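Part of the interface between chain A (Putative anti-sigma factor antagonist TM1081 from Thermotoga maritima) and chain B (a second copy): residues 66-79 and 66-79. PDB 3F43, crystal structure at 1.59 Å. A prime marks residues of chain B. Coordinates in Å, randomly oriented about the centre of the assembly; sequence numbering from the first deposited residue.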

# COMPACT_ATOMS: atom_id res chain seq x y z
N ASP A 66 2.60 -5.16 7.22
CA ASP A 66 3.00 -3.76 7.31
C ASP A 66 2.54 -3.01 6.07
O ASP A 66 1.82 -3.58 5.21
CB ASP A 66 4.51 -3.63 7.65
CG ASP A 66 5.48 -3.98 6.48
OD1 ASP A 66 5.02 -4.12 5.33
OD2 ASP A 66 6.72 -4.07 6.79
N SER A 67 2.93 -1.74 5.94
CA SER A 67 2.44 -0.92 4.84
C SER A 67 2.91 -1.45 3.49
O SER A 67 2.20 -1.33 2.49
CB SER A 67 2.85 0.54 5.01
OG SER A 67 4.25 0.72 4.92
N PHE A 68 4.10 -2.04 3.47
CA PHE A 68 4.63 -2.62 2.24
C PHE A 68 3.91 -3.87 1.83
O PHE A 68 3.56 -4.02 0.64
CB PHE A 68 6.16 -2.88 2.35
CG PHE A 68 6.99 -1.66 2.10
CD1 PHE A 68 6.92 -0.56 2.94
CD2 PHE A 68 7.86 -1.63 1.03
CE1 PHE A 68 7.67 0.56 2.68
CE2 PHE A 68 8.64 -0.52 0.79
CZ PHE A 68 8.54 0.58 1.61
N SER A 69 3.58 -4.74 2.77
CA SER A 69 2.81 -5.95 2.37
C SER A 69 1.38 -5.54 1.99
O SER A 69 0.78 -6.11 1.06
CB SER A 69 2.89 -7.09 3.39
OG SER A 69 3.02 -6.69 4.75
N LEU A 70 0.85 -4.50 2.61
CA LEU A 70 -0.45 -3.98 2.18
C LEU A 70 -0.38 -3.44 0.76
O LEU A 70 -1.29 -3.66 -0.05
CB LEU A 70 -0.97 -2.86 3.07
CG LEU A 70 -1.77 -3.25 4.28
CD1 LEU A 70 -2.03 -1.97 5.13
CD2 LEU A 70 -3.09 -3.94 3.84
N GLY A 71 0.69 -2.73 0.42
CA GLY A 71 0.85 -2.21 -0.93
C GLY A 71 0.87 -3.33 -1.96
O GLY A 71 0.28 -3.21 -3.05
N VAL A 72 1.51 -4.44 -1.62
CA VAL A 72 1.52 -5.63 -2.49
C VAL A 72 0.11 -6.20 -2.67
O VAL A 72 -0.33 -6.48 -3.81
CB VAL A 72 2.55 -6.64 -2.07
CG1 VAL A 72 2.36 -7.96 -2.85
CG2 VAL A 72 3.97 -5.97 -2.29
N ILE A 73 -0.63 -6.34 -1.57
CA ILE A 73 -2.01 -6.80 -1.63
C ILE A 73 -2.85 -5.90 -2.54
O ILE A 73 -3.61 -6.37 -3.40
CB ILE A 73 -2.61 -6.91 -0.24
CG1 ILE A 73 -1.90 -8.06 0.50
CG2 ILE A 73 -4.12 -7.11 -0.28
CD1 ILE A 73 -2.28 -8.15 1.98
N VAL A 74 -2.68 -4.59 -2.38
CA VAL A 74 -3.37 -3.62 -3.20
C VAL A 74 -3.00 -3.77 -4.66
O VAL A 74 -3.86 -3.70 -5.52
CB VAL A 74 -3.15 -2.19 -2.66
CG1 VAL A 74 -3.57 -1.12 -3.71
CG2 VAL A 74 -3.89 -2.01 -1.34
N ASN A 75 -1.71 -3.98 -4.95
CA ASN A 75 -1.29 -4.13 -6.34
C ASN A 75 -1.91 -5.37 -6.98
O ASN A 75 -2.32 -5.35 -8.14
CB ASN A 75 0.22 -4.19 -6.44
CG ASN A 75 0.86 -2.83 -6.34
OD1 ASN A 75 0.31 -1.84 -6.79
ND2 ASN A 75 2.05 -2.80 -5.76
N ILE A 76 -1.95 -6.46 -6.24
CA ILE A 76 -2.59 -7.70 -6.72
C ILE A 76 -4.09 -7.49 -6.96
O ILE A 76 -4.65 -7.89 -8.01
CB ILE A 76 -2.35 -8.89 -5.75
CG1 ILE A 76 -0.88 -9.23 -5.70
CG2 ILE A 76 -3.16 -10.15 -6.16
CD1 ILE A 76 -0.51 -10.16 -4.52
N LEU A 77 -4.71 -6.85 -5.99
CA LEU A 77 -6.13 -6.55 -6.08
C LEU A 77 -6.45 -5.71 -7.31
O LEU A 77 -7.42 -5.99 -8.03
CB LEU A 77 -6.59 -5.82 -4.82
CG LEU A 77 -8.04 -5.39 -4.80
CD1 LEU A 77 -9.05 -6.55 -5.10
CD2 LEU A 77 -8.34 -4.75 -3.47
N LYS A 78 -5.64 -4.68 -7.56
CA LYS A 78 -5.81 -3.81 -8.72
C LYS A 78 -5.70 -4.59 -10.01
O LYS A 78 -6.52 -4.44 -10.90
CB LYS A 78 -4.78 -2.67 -8.70
CG LYS A 78 -5.09 -1.58 -7.71
CD LYS A 78 -3.87 -0.63 -7.46
CE LYS A 78 -3.50 0.21 -8.65
NZ LYS A 78 -2.50 1.27 -8.23
N SER A 79 -4.69 -5.46 -10.10
CA SER A 79 -4.50 -6.24 -11.32
C SER A 79 -5.70 -7.15 -11.55
O SER A 79 -6.24 -7.24 -12.67
CB SER A 79 -3.23 -7.08 -11.22
OG SER A 79 -3.10 -7.93 -12.33
N ASP B 66 -6.96 4.74 3.81
CA ASP B 66 -7.28 3.35 3.50
C ASP B 66 -6.08 2.68 2.87
O ASP B 66 -4.98 3.28 2.77
CB ASP B 66 -8.61 3.25 2.71
CG ASP B 66 -8.52 3.69 1.22
OD1 ASP B 66 -7.41 3.89 0.70
OD2 ASP B 66 -9.64 3.79 0.60
N SER B 67 -6.24 1.42 2.42
CA SER B 67 -5.11 0.67 1.91
C SER B 67 -4.55 1.29 0.65
O SER B 67 -3.34 1.22 0.40
CB SER B 67 -5.49 -0.79 1.66
OG SER B 67 -6.44 -0.93 0.62
N PHE B 68 -5.41 1.92 -0.15
CA PHE B 68 -4.97 2.59 -1.37
C PHE B 68 -4.20 3.85 -1.09
O PHE B 68 -3.14 4.06 -1.71
CB PHE B 68 -6.17 2.88 -2.32
CG PHE B 68 -6.57 1.70 -3.15
CD1 PHE B 68 -7.07 0.55 -2.56
CD2 PHE B 68 -6.47 1.76 -4.52
CE1 PHE B 68 -7.41 -0.54 -3.33
CE2 PHE B 68 -6.85 0.69 -5.29
CZ PHE B 68 -7.31 -0.47 -4.71
N SER B 69 -4.62 4.65 -0.13
CA SER B 69 -3.83 5.85 0.19
C SER B 69 -2.51 5.43 0.86
O SER B 69 -1.44 6.05 0.63
CB SER B 69 -4.61 6.93 0.95
OG SER B 69 -5.62 6.45 1.82
N LEU B 70 -2.52 4.34 1.61
CA LEU B 70 -1.27 3.82 2.15
C LEU B 70 -0.33 3.38 1.03
O LEU B 70 0.88 3.62 1.08
CB LEU B 70 -1.47 2.63 3.08
CG LEU B 70 -1.72 2.92 4.53
CD1 LEU B 70 -2.08 1.58 5.24
CD2 LEU B 70 -0.48 3.60 5.16
N GLY B 71 -0.86 2.71 0.01
CA GLY B 71 -0.04 2.29 -1.11
C GLY B 71 0.62 3.47 -1.81
O GLY B 71 1.80 3.41 -2.20
N VAL B 72 -0.11 4.58 -1.92
CA VAL B 72 0.45 5.81 -2.48
C VAL B 72 1.59 6.36 -1.61
O VAL B 72 2.68 6.71 -2.12
CB VAL B 72 -0.61 6.82 -2.82
CG1 VAL B 72 0.02 8.19 -3.16
CG2 VAL B 72 -1.48 6.21 -3.99
N ILE B 73 1.37 6.41 -0.30
CA ILE B 73 2.41 6.84 0.63
C ILE B 73 3.67 5.97 0.49
O ILE B 73 4.80 6.48 0.41
CB ILE B 73 1.89 6.84 2.06
CG1 ILE B 73 0.84 7.96 2.19
CG2 ILE B 73 3.02 7.01 3.07
CD1 ILE B 73 0.10 7.94 3.52
N VAL B 74 3.46 4.67 0.40
CA VAL B 74 4.55 3.74 0.21
C VAL B 74 5.28 3.99 -1.10
O VAL B 74 6.50 3.95 -1.13
CB VAL B 74 4.07 2.27 0.36
CG1 VAL B 74 5.12 1.27 -0.18
CG2 VAL B 74 3.70 1.99 1.81
N ASN B 75 4.53 4.25 -2.17
CA ASN B 75 5.17 4.50 -3.45
C ASN B 75 6.02 5.76 -3.42
O ASN B 75 7.13 5.80 -3.98
CB ASN B 75 4.13 4.61 -4.56
CG ASN B 75 3.63 3.26 -5.01
OD1 ASN B 75 4.37 2.28 -5.03
ND2 ASN B 75 2.37 3.22 -5.41
N ILE B 76 5.52 6.80 -2.78
CA ILE B 76 6.29 8.05 -2.61
C ILE B 76 7.55 7.82 -1.77
O ILE B 76 8.67 8.27 -2.13
CB ILE B 76 5.42 9.18 -1.99
CG1 ILE B 76 4.30 9.56 -2.95
CG2 ILE B 76 6.25 10.45 -1.66
CD1 ILE B 76 3.21 10.42 -2.28
N LEU B 77 7.36 7.11 -0.69
CA LEU B 77 8.45 6.78 0.20
C LEU B 77 9.56 6.00 -0.53
O LEU B 77 10.75 6.31 -0.37
CB LEU B 77 7.95 5.95 1.38
CG LEU B 77 9.01 5.48 2.36
CD1 LEU B 77 9.92 6.63 2.91
CD2 LEU B 77 8.33 4.75 3.49
N LYS B 78 9.16 5.01 -1.33
CA LYS B 78 10.10 4.22 -2.11
C LYS B 78 10.88 5.08 -3.08
O LYS B 78 12.09 4.97 -3.18
CB LYS B 78 9.37 3.11 -2.88
CG LYS B 78 8.94 1.95 -2.02
CD LYS B 78 7.91 1.02 -2.74
CE LYS B 78 8.47 0.26 -3.90
NZ LYS B 78 7.48 -0.80 -4.36
N SER B 79 10.19 5.98 -3.78
CA SER B 79 10.86 6.84 -4.74
C SER B 79 11.87 7.73 -4.04
O SER B 79 13.03 7.88 -4.47
CB SER B 79 9.85 7.70 -5.49
OG SER B 79 10.49 8.63 -6.32

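Helices that pair across a two-fold axis often divide their chemistry, spending hydrogen bonds within each chain and leaving apolar contact to join the copies. The dimer of the putative anti-sigma factor antagonist TM1081 is a compact example. Helix 67-79 of each chain crosses its symmetry mate at -114°, with the axes approaching to 8.7 Å, and together the stretches bury 586 Å².

Hydrogen bonding here is internal. Asp66 caps the helix: its OD1 accepts from Ser69 N at 3.0 Å and, through a weak bond, from Phe68 N at 2.9 Å, serving amides that have no preceding helical turn to supply carbonyls. Asp66 N returns the favour, donating to Ser69 OG at 2.9 Å, so side chain and backbone close a reciprocal capping box. Beyond it, regular i to i+4 backbone bonds run on through the helix. No hydrogen bond crosses between the stretches.

What crosses is mainly apolar. Close to the axis, Leu70 meets its own mate, CD1 of Leu70 lying 3.6 Å from CD1 of Leu70′. Next to it, Gly71 lacks a side chain, although a CB there would have room.

Aromatic packing occurs twice, once for each copy. The CA-to-CB bond of Phe68 points sideways, yet with chi1 at -82° (m) the ring reaches the partner helix. Val74′ CG1 sits 3.8 Å from the centroid of the Phe68 ring and only 6° off its normal, a CH-pi contact in which a methyl group meets the pi cloud almost head-on. At the ring edge, Phe68 CE1 lies 4.3 Å from Leu77′ CD2, while Lys78′ contributes the aliphatic part of its chain, its CG 3.8 Å from Phe68 CE2. The other methyl of Val74′, CG2, packs 3.4 Å from Ser67 OG, a van der Waals contact with a polar atom.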